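Local coordinates for protein hypoxanthine-guanine-xanthine phosphoribosyltransferase (Tritrichomonas foetus, PDB 1HGX) that transfers a phosphoribosyl group from 5-phospho-alpha-D-ribose 1-diphosphate to hypoxanthine, guanine or xanthine, salvaging host purines as nucleotides with magnesium as cofactor, at residues 9-15 with 173-178; 19-23 with 147-151; 24-28 with 55-60. All coordinates share one frame; numbering follows the deposited sequence.

Contact 1 (9-15 with 173-178); sequences DLERVLY and VIGILK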
# COMPACT_ATOMS: atom_id res chain seq x y z
N ASP A 9 -16.22 -10.33 16.14
CA ASP A 9 -15.32 -11.47 16.29
C ASP A 9 -14.09 -11.11 17.10
O ASP A 9 -13.18 -11.93 17.28
CB ASP A 9 -14.93 -12.02 14.92
CG ASP A 9 -16.13 -12.46 14.12
OD1 ASP A 9 -17.02 -13.11 14.70
OD2 ASP A 9 -16.18 -12.15 12.91
N LEU A 10 -14.04 -9.87 17.56
CA LEU A 10 -12.93 -9.39 18.37
C LEU A 10 -13.19 -9.83 19.79
O LEU A 10 -14.31 -9.71 20.27
CB LEU A 10 -12.87 -7.85 18.36
CG LEU A 10 -12.05 -7.13 17.29
CD1 LEU A 10 -10.57 -7.41 17.49
CD2 LEU A 10 -12.48 -7.58 15.91
N GLU A 11 -12.19 -10.41 20.42
CA GLU A 11 -12.32 -10.82 21.81
C GLU A 11 -12.12 -9.53 22.60
O GLU A 11 -12.75 -9.32 23.64
CB GLU A 11 -11.24 -11.84 22.18
CG GLU A 11 -11.22 -12.18 23.66
CD GLU A 11 -10.13 -13.15 24.01
OE1 GLU A 11 -10.21 -14.30 23.54
OE2 GLU A 11 -9.20 -12.77 24.75
N ARG A 12 -11.22 -8.69 22.10
CA ARG A 12 -10.92 -7.39 22.70
C ARG A 12 -9.97 -6.58 21.85
O ARG A 12 -9.23 -7.12 21.02
CB ARG A 12 -10.38 -7.52 24.12
CG ARG A 12 -9.14 -8.35 24.28
CD ARG A 12 -8.96 -8.59 25.76
NE ARG A 12 -7.94 -9.58 26.07
CZ ARG A 12 -6.64 -9.30 26.18
NH1 ARG A 12 -6.19 -8.07 25.98
NH2 ARG A 12 -5.80 -10.25 26.56
N VAL A 13 -10.03 -5.27 22.02
CA VAL A 13 -9.20 -4.34 21.29
C VAL A 13 -7.97 -4.08 22.12
O VAL A 13 -8.07 -3.93 23.34
CB VAL A 13 -9.93 -3.00 21.09
CG1 VAL A 13 -9.02 -1.99 20.42
CG2 VAL A 13 -11.20 -3.22 20.27
N LEU A 14 -6.81 -4.09 21.47
CA LEU A 14 -5.56 -3.82 22.16
C LEU A 14 -5.19 -2.35 21.97
O LEU A 14 -4.72 -1.69 22.89
CB LEU A 14 -4.44 -4.71 21.62
CG LEU A 14 -4.57 -6.22 21.83
CD1 LEU A 14 -3.33 -6.92 21.29
CD2 LEU A 14 -4.75 -6.55 23.31
N TYR A 15 -5.42 -1.83 20.76
CA TYR A 15 -5.11 -0.43 20.45
C TYR A 15 -6.15 0.09 19.49
O TYR A 15 -6.53 -0.60 18.55
CB TYR A 15 -3.72 -0.30 19.79
CG TYR A 15 -2.61 -0.82 20.66
CD1 TYR A 15 -2.16 -0.10 21.76
CD2 TYR A 15 -2.05 -2.07 20.43
CE1 TYR A 15 -1.21 -0.62 22.62
CE2 TYR A 15 -1.10 -2.60 21.28
CZ TYR A 15 -0.69 -1.87 22.38
OH TYR A 15 0.24 -2.42 23.23
N VAL A 173 -8.76 -0.97 14.32
CA VAL A 173 -8.07 -1.27 15.56
C VAL A 173 -7.22 -2.53 15.42
O VAL A 173 -7.33 -3.27 14.45
CB VAL A 173 -9.08 -1.54 16.72
CG1 VAL A 173 -9.99 -0.34 16.95
CG2 VAL A 173 -9.91 -2.78 16.42
N ILE A 174 -6.35 -2.75 16.40
CA ILE A 174 -5.54 -3.95 16.45
C ILE A 174 -6.19 -4.71 17.61
O ILE A 174 -6.35 -4.16 18.70
CB ILE A 174 -4.07 -3.61 16.75
CG1 ILE A 174 -3.42 -3.00 15.50
CG2 ILE A 174 -3.31 -4.85 17.24
CD1 ILE A 174 -2.05 -2.44 15.75
N GLY A 175 -6.62 -5.94 17.37
CA GLY A 175 -7.26 -6.69 18.43
C GLY A 175 -7.01 -8.17 18.34
O GLY A 175 -6.35 -8.64 17.42
N ILE A 176 -7.56 -8.91 19.30
CA ILE A 176 -7.40 -10.36 19.39
C ILE A 176 -8.59 -11.07 18.76
O ILE A 176 -9.75 -10.74 19.05
CB ILE A 176 -7.28 -10.80 20.88
CG1 ILE A 176 -6.00 -10.23 21.49
CG2 ILE A 176 -7.32 -12.33 21.00
CD1 ILE A 176 -5.90 -10.37 22.99
N LEU A 177 -8.30 -12.04 17.90
CA LEU A 177 -9.33 -12.82 17.23
C LEU A 177 -9.91 -13.79 18.28
O LEU A 177 -9.14 -14.43 19.00
CB LEU A 177 -8.69 -13.61 16.08
CG LEU A 177 -9.46 -14.22 14.89
CD1 LEU A 177 -9.31 -15.72 14.89
CD2 LEU A 177 -10.91 -13.80 14.88
N LYS A 178 -11.23 -13.84 18.40
CA LYS A 178 -11.89 -14.74 19.35
C LYS A 178 -11.47 -16.17 19.07
O LYS A 178 -11.24 -16.54 17.92
CB LYS A 178 -13.41 -14.69 19.22
CG LYS A 178 -14.09 -13.55 19.90
CD LYS A 178 -15.59 -13.69 19.70
CE LYS A 178 -16.33 -12.49 20.25
NZ LYS A 178 -17.80 -12.61 20.09

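Contact 2 (19-23 with 147-151); sequences DIQKR and YCGFV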
# COMPACT_ATOMS: atom_id res chain seq x y z
N ASP A 19 -4.63 5.45 19.22
CA ASP A 19 -3.34 4.96 19.72
C ASP A 19 -2.40 4.71 18.55
O ASP A 19 -1.22 5.05 18.61
CB ASP A 19 -3.51 3.64 20.48
CG ASP A 19 -4.45 3.76 21.67
OD1 ASP A 19 -4.48 4.83 22.31
OD2 ASP A 19 -5.15 2.76 21.97
N ILE A 20 -2.92 4.07 17.52
CA ILE A 20 -2.16 3.73 16.32
C ILE A 20 -1.61 4.98 15.65
O ILE A 20 -0.40 5.08 15.44
CB ILE A 20 -3.06 2.93 15.32
CG1 ILE A 20 -3.37 1.55 15.90
CG2 ILE A 20 -2.40 2.84 13.94
CD1 ILE A 20 -4.51 0.84 15.20
N GLN A 21 -2.48 5.94 15.39
CA GLN A 21 -2.08 7.18 14.74
C GLN A 21 -1.06 8.00 15.53
O GLN A 21 -0.17 8.64 14.96
CB GLN A 21 -3.31 8.00 14.36
CG GLN A 21 -4.18 7.29 13.32
CD GLN A 21 -3.37 6.82 12.10
OE1 GLN A 21 -2.53 7.56 11.57
NE2 GLN A 21 -3.63 5.60 11.65
N LYS A 22 -1.18 7.98 16.86
CA LYS A 22 -0.24 8.69 17.71
C LYS A 22 1.14 8.01 17.57
O LYS A 22 2.16 8.68 17.39
CB LYS A 22 -0.72 8.62 19.15
CG LYS A 22 0.23 9.18 20.18
CD LYS A 22 -0.41 9.13 21.55
CE LYS A 22 0.52 9.64 22.62
NZ LYS A 22 1.66 8.71 22.82
N ARG A 23 1.15 6.68 17.63
CA ARG A 23 2.40 5.93 17.52
C ARG A 23 3.08 6.16 16.17
O ARG A 23 4.30 6.31 16.08
CB ARG A 23 2.13 4.44 17.71
CG ARG A 23 3.40 3.61 17.83
CD ARG A 23 4.15 3.97 19.11
NE ARG A 23 5.45 3.31 19.17
CZ ARG A 23 6.60 3.94 19.30
NH1 ARG A 23 6.63 5.27 19.38
NH2 ARG A 23 7.73 3.25 19.31
N TYR A 147 12.95 -0.15 15.08
CA TYR A 147 11.78 0.67 15.36
C TYR A 147 10.63 -0.30 15.52
O TYR A 147 10.48 -1.19 14.71
CB TYR A 147 11.49 1.62 14.20
CG TYR A 147 12.68 2.42 13.77
CD1 TYR A 147 13.05 3.59 14.45
CD2 TYR A 147 13.46 2.01 12.69
CE1 TYR A 147 14.18 4.31 14.08
CE2 TYR A 147 14.59 2.72 12.31
CZ TYR A 147 14.95 3.86 13.01
OH TYR A 147 16.08 4.55 12.65
N CYS A 148 9.84 -0.12 16.57
CA CYS A 148 8.71 -1.01 16.83
C CYS A 148 7.54 -0.21 17.36
O CYS A 148 7.70 0.60 18.27
CB CYS A 148 9.10 -2.10 17.83
SG CYS A 148 7.77 -3.24 18.33
N GLY A 149 6.37 -0.40 16.75
CA GLY A 149 5.18 0.30 17.19
C GLY A 149 4.67 -0.15 18.55
O GLY A 149 4.65 0.64 19.50
N PHE A 150 4.32 -1.42 18.68
CA PHE A 150 3.77 -1.97 19.92
C PHE A 150 4.22 -3.41 20.18
O PHE A 150 4.45 -4.19 19.25
CB PHE A 150 2.23 -2.04 19.84
CG PHE A 150 1.56 -0.79 19.35
CD1 PHE A 150 1.27 0.25 20.23
CD2 PHE A 150 1.17 -0.67 18.02
CE1 PHE A 150 0.60 1.39 19.78
CE2 PHE A 150 0.51 0.46 17.57
CZ PHE A 150 0.22 1.49 18.46
N VAL A 151 4.28 -3.77 21.46
CA VAL A 151 4.61 -5.13 21.83
C VAL A 151 3.24 -5.73 22.12
O VAL A 151 2.46 -5.19 22.91
CB VAL A 151 5.51 -5.20 23.05
CG1 VAL A 151 5.59 -6.64 23.57
CG2 VAL A 151 6.90 -4.71 22.65

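Contact 3 (24-28 with 55-60); sequences IRELA and DLLKHL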
# COMPACT_ATOMS: atom_id res chain seq x y z
N ILE A 24 2.29 6.16 15.11
CA ILE A 24 2.81 6.39 13.77
C ILE A 24 3.47 7.76 13.67
O ILE A 24 4.53 7.89 13.05
CB ILE A 24 1.70 6.22 12.72
CG1 ILE A 24 1.39 4.73 12.55
CG2 ILE A 24 2.11 6.84 11.37
CD1 ILE A 24 0.37 4.44 11.51
N ARG A 25 2.87 8.78 14.28
CA ARG A 25 3.46 10.11 14.23
C ARG A 25 4.79 10.09 14.97
O ARG A 25 5.75 10.71 14.53
CB ARG A 25 2.54 11.16 14.86
CG ARG A 25 1.30 11.48 14.03
CD ARG A 25 0.58 12.73 14.56
NE ARG A 25 -0.01 12.53 15.88
CZ ARG A 25 -1.25 12.10 16.08
NH1 ARG A 25 -2.04 11.82 15.06
NH2 ARG A 25 -1.70 11.93 17.32
N GLU A 26 4.84 9.36 16.08
CA GLU A 26 6.06 9.23 16.88
C GLU A 26 7.16 8.52 16.08
O GLU A 26 8.32 8.95 16.09
CB GLU A 26 5.80 8.46 18.17
CG GLU A 26 4.87 9.18 19.14
CD GLU A 26 4.45 8.34 20.33
OE1 GLU A 26 4.62 7.10 20.30
OE2 GLU A 26 3.93 8.91 21.30
N LEU A 27 6.79 7.43 15.41
CA LEU A 27 7.74 6.67 14.60
C LEU A 27 8.25 7.51 13.43
O LEU A 27 9.45 7.55 13.18
CB LEU A 27 7.10 5.39 14.08
CG LEU A 27 6.94 4.27 15.12
CD1 LEU A 27 6.18 3.10 14.53
CD2 LEU A 27 8.32 3.85 15.61
N ALA A 28 7.34 8.20 12.75
CA ALA A 28 7.71 9.04 11.61
C ALA A 28 8.74 10.09 12.03
O ALA A 28 9.68 10.36 11.29
CB ALA A 28 6.47 9.70 11.03
N ASP A 55 0.50 4.79 5.96
CA ASP A 55 0.25 5.78 7.01
C ASP A 55 1.55 6.47 7.42
O ASP A 55 1.56 7.68 7.68
CB ASP A 55 -0.45 5.17 8.22
CG ASP A 55 -1.96 5.09 8.04
OD1 ASP A 55 -2.50 5.72 7.09
OD2 ASP A 55 -2.63 4.42 8.84
N LEU A 56 2.63 5.71 7.46
CA LEU A 56 3.94 6.24 7.81
C LEU A 56 4.40 7.21 6.73
O LEU A 56 4.86 8.32 7.03
CB LEU A 56 4.99 5.12 7.90
CG LEU A 56 5.25 4.37 9.20
CD1 LEU A 56 6.36 3.36 8.92
CD2 LEU A 56 5.67 5.31 10.33
N LEU A 57 4.30 6.77 5.47
CA LEU A 57 4.72 7.59 4.33
C LEU A 57 3.99 8.92 4.24
O LEU A 57 4.52 9.89 3.70
CB LEU A 57 4.59 6.81 3.02
CG LEU A 57 5.85 6.11 2.49
CD1 LEU A 57 6.54 5.29 3.55
CD2 LEU A 57 5.47 5.25 1.29
N LYS A 58 2.77 8.98 4.78
CA LYS A 58 2.00 10.22 4.77
C LYS A 58 2.62 11.24 5.73
O LYS A 58 2.26 12.42 5.71
CB LYS A 58 0.55 9.97 5.16
CG LYS A 58 -0.23 9.26 4.09
CD LYS A 58 -1.57 8.83 4.64
CE LYS A 58 -2.33 8.03 3.61
NZ LYS A 58 -3.50 7.38 4.25
N HIS A 59 3.54 10.78 6.57
CA HIS A 59 4.20 11.64 7.53
C HIS A 59 5.67 11.86 7.22
O HIS A 59 6.36 12.50 7.99
CB HIS A 59 4.08 11.06 8.93
CG HIS A 59 2.67 10.98 9.43
ND1 HIS A 59 1.83 9.93 9.11
CD2 HIS A 59 1.94 11.84 10.17
CE1 HIS A 59 0.64 10.16 9.64
NE2 HIS A 59 0.68 11.31 10.28
N LEU A 60 6.15 11.29 6.13
CA LEU A 60 7.56 11.44 5.78
C LEU A 60 7.72 12.52 4.73
O LEU A 60 7.47 12.31 3.55
CB LEU A 60 8.12 10.11 5.28
CG LEU A 60 8.83 9.17 6.27
CD1 LEU A 60 8.49 9.45 7.71
CD2 LEU A 60 8.51 7.75 5.89

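Contact 1 (9-15 with 173-178)
Ile176 packs its CD1 methyl on the guanidinium of Arg12, in the outermost strand of a small sheet. This methyl sits over the centre of the group, 3.4 Å from Arg12 CZ, while the two side chains run alongside each other in the same direction. Arg12 reaches this place with CG wedged between its backbone N and carbonyl carbon (chi1 57°) and the chain extended from there to NE; its NH2 goes on to a salt bridge with Glu153. The same CD1 of Ile176 also meets Leu14 CD2 at 4.0 Å. The other branch of Ile176, CG2, lies against the CB of Glu11, whose carboxylate is paired with Arg155. The side chains of Val13 and Val173 cross at about a right angle, with Val13 CG1 3.7 Å from Val173 CB. Leu10 packs its CD1 directly on the backbone of Gly175, 3.5 Å from CA. Backbone bonds join the strands antiparallel, among them an almost straight one of 2.8 Å from Glu11 N to Ile176 O. Near Tyr15 the register slips by one: Leu14 N, at 2.8 Å, and Tyr15 N, at 3.2 Å, both donate to Ile174 O in its carbonyl plane. This is a classic beta bulge, set in the small antiparallel sheet where the two chain termini meet beside the purine nucleotide site.

Contact 2 (19-23 with 147-151)
Helix 17-35 passes the corner that strand 147-152 turns at Gly149, and the nearest CA pair, Arg23 and Gly149, is 6.3 Å apart. Side chains bridge the gap, and Arg23 does most of the work. Its CG stands anti to the backbone N (chi1 -171°) and the chain bends at chi2 (66°), which lays the aliphatic part over Phe150 and carries the guanidinium on to the corner. NE donates to Gly149 O at 2.8 Å, on a lone pair in the carbonyl plane, and NH2 donates to Cys148 O, also at 2.8 Å, but from a position tilted out of that carbonyl's plane. Two successive carbonyls thus hold the rotation of the group, while NH1 pairs with Glu26. Beneath the bend, Arg23 CG makes a CH-pi contact with the face of the Phe150 ring, 4.2 Å from its centroid. The helix backbone meets that ring at its edge: Asp19 O lies 3.8 Å from Phe150 CZ and Ile20 CA is close by, both near the ring plane. An arginine that donates to two successive backbone carbonyls at a strand corner here ties helix 17-35 to the central mixed sheet of the type I phosphoribosyltransferase fold.

Contact 3 (24-28 with 55-60)
Ala28 of helix 17-35 meets His59, in the turn that follows helix 50-57, at the closest CA pair of the two segments. Ala28 CB is 3.5 Å from His59 CB, and their CA atoms are 6.0 Å apart. The imidazole stands beside helix 17-35 and is met obliquely by the side chains of successive residues. Ile24 crosses it at about a right angle, its CG2 3.8 Å from His59 ND1, whereas Arg25 slants across the other end, its CG 3.8 Å from His59 NE2. What fixes the ring's rotation is a bond on its own side: ND1 donates to Asp55 O at 2.7 Å, with the acceptor in the ring plane. With CG anti to the carbonyl carbon (chi1 -64°), the ring is placed so that this bond can form. Ile24 divides its branches between neighbours. While CG2 serves the histidine and Leu56, CD1 reaches past to Asp55, crossing that side chain obliquely at 3.5 Å from CB; the carboxylate itself is taken by Tyr160 and, at OD1, by Lys58 of the second subunit. Leu56 places CD2 near Ile24 CG2 and at 4.0 Å from Leu27 CB. Leu60, the last residue of the type I turn that starts at Leu57, has CD1 3.9 Å from Ala28 CB. Such apolar packing of consecutive helices, linked through strand 41-45, belongs to the alpha/beta core of the phosphoribosyltransferase fold, here next to the second subunit.

Contacts 2 and 3 share helix 17-35, which follows strand 10-15 of contact 1, so the first segments of the three contacts follow one another along the chain, while their partners come from separate, later parts of it. Contact 3 is buried and largely apolar, contact 2 lies at the surface and relies on charged-group bonds to carbonyls, and contact 1, partly buried, is held by backbone pairing with ion pairs at its margin. Contacts 1 and 2 touch where the Tyr15 and Phe150 rings stack and where Ile20 packs on Ile174. Contacts 2 and 3 meet through Leu27 against Gly149 and a probable hydrogen bond from Gln21 to Asp55, while contacts 1 and 3 do not touch.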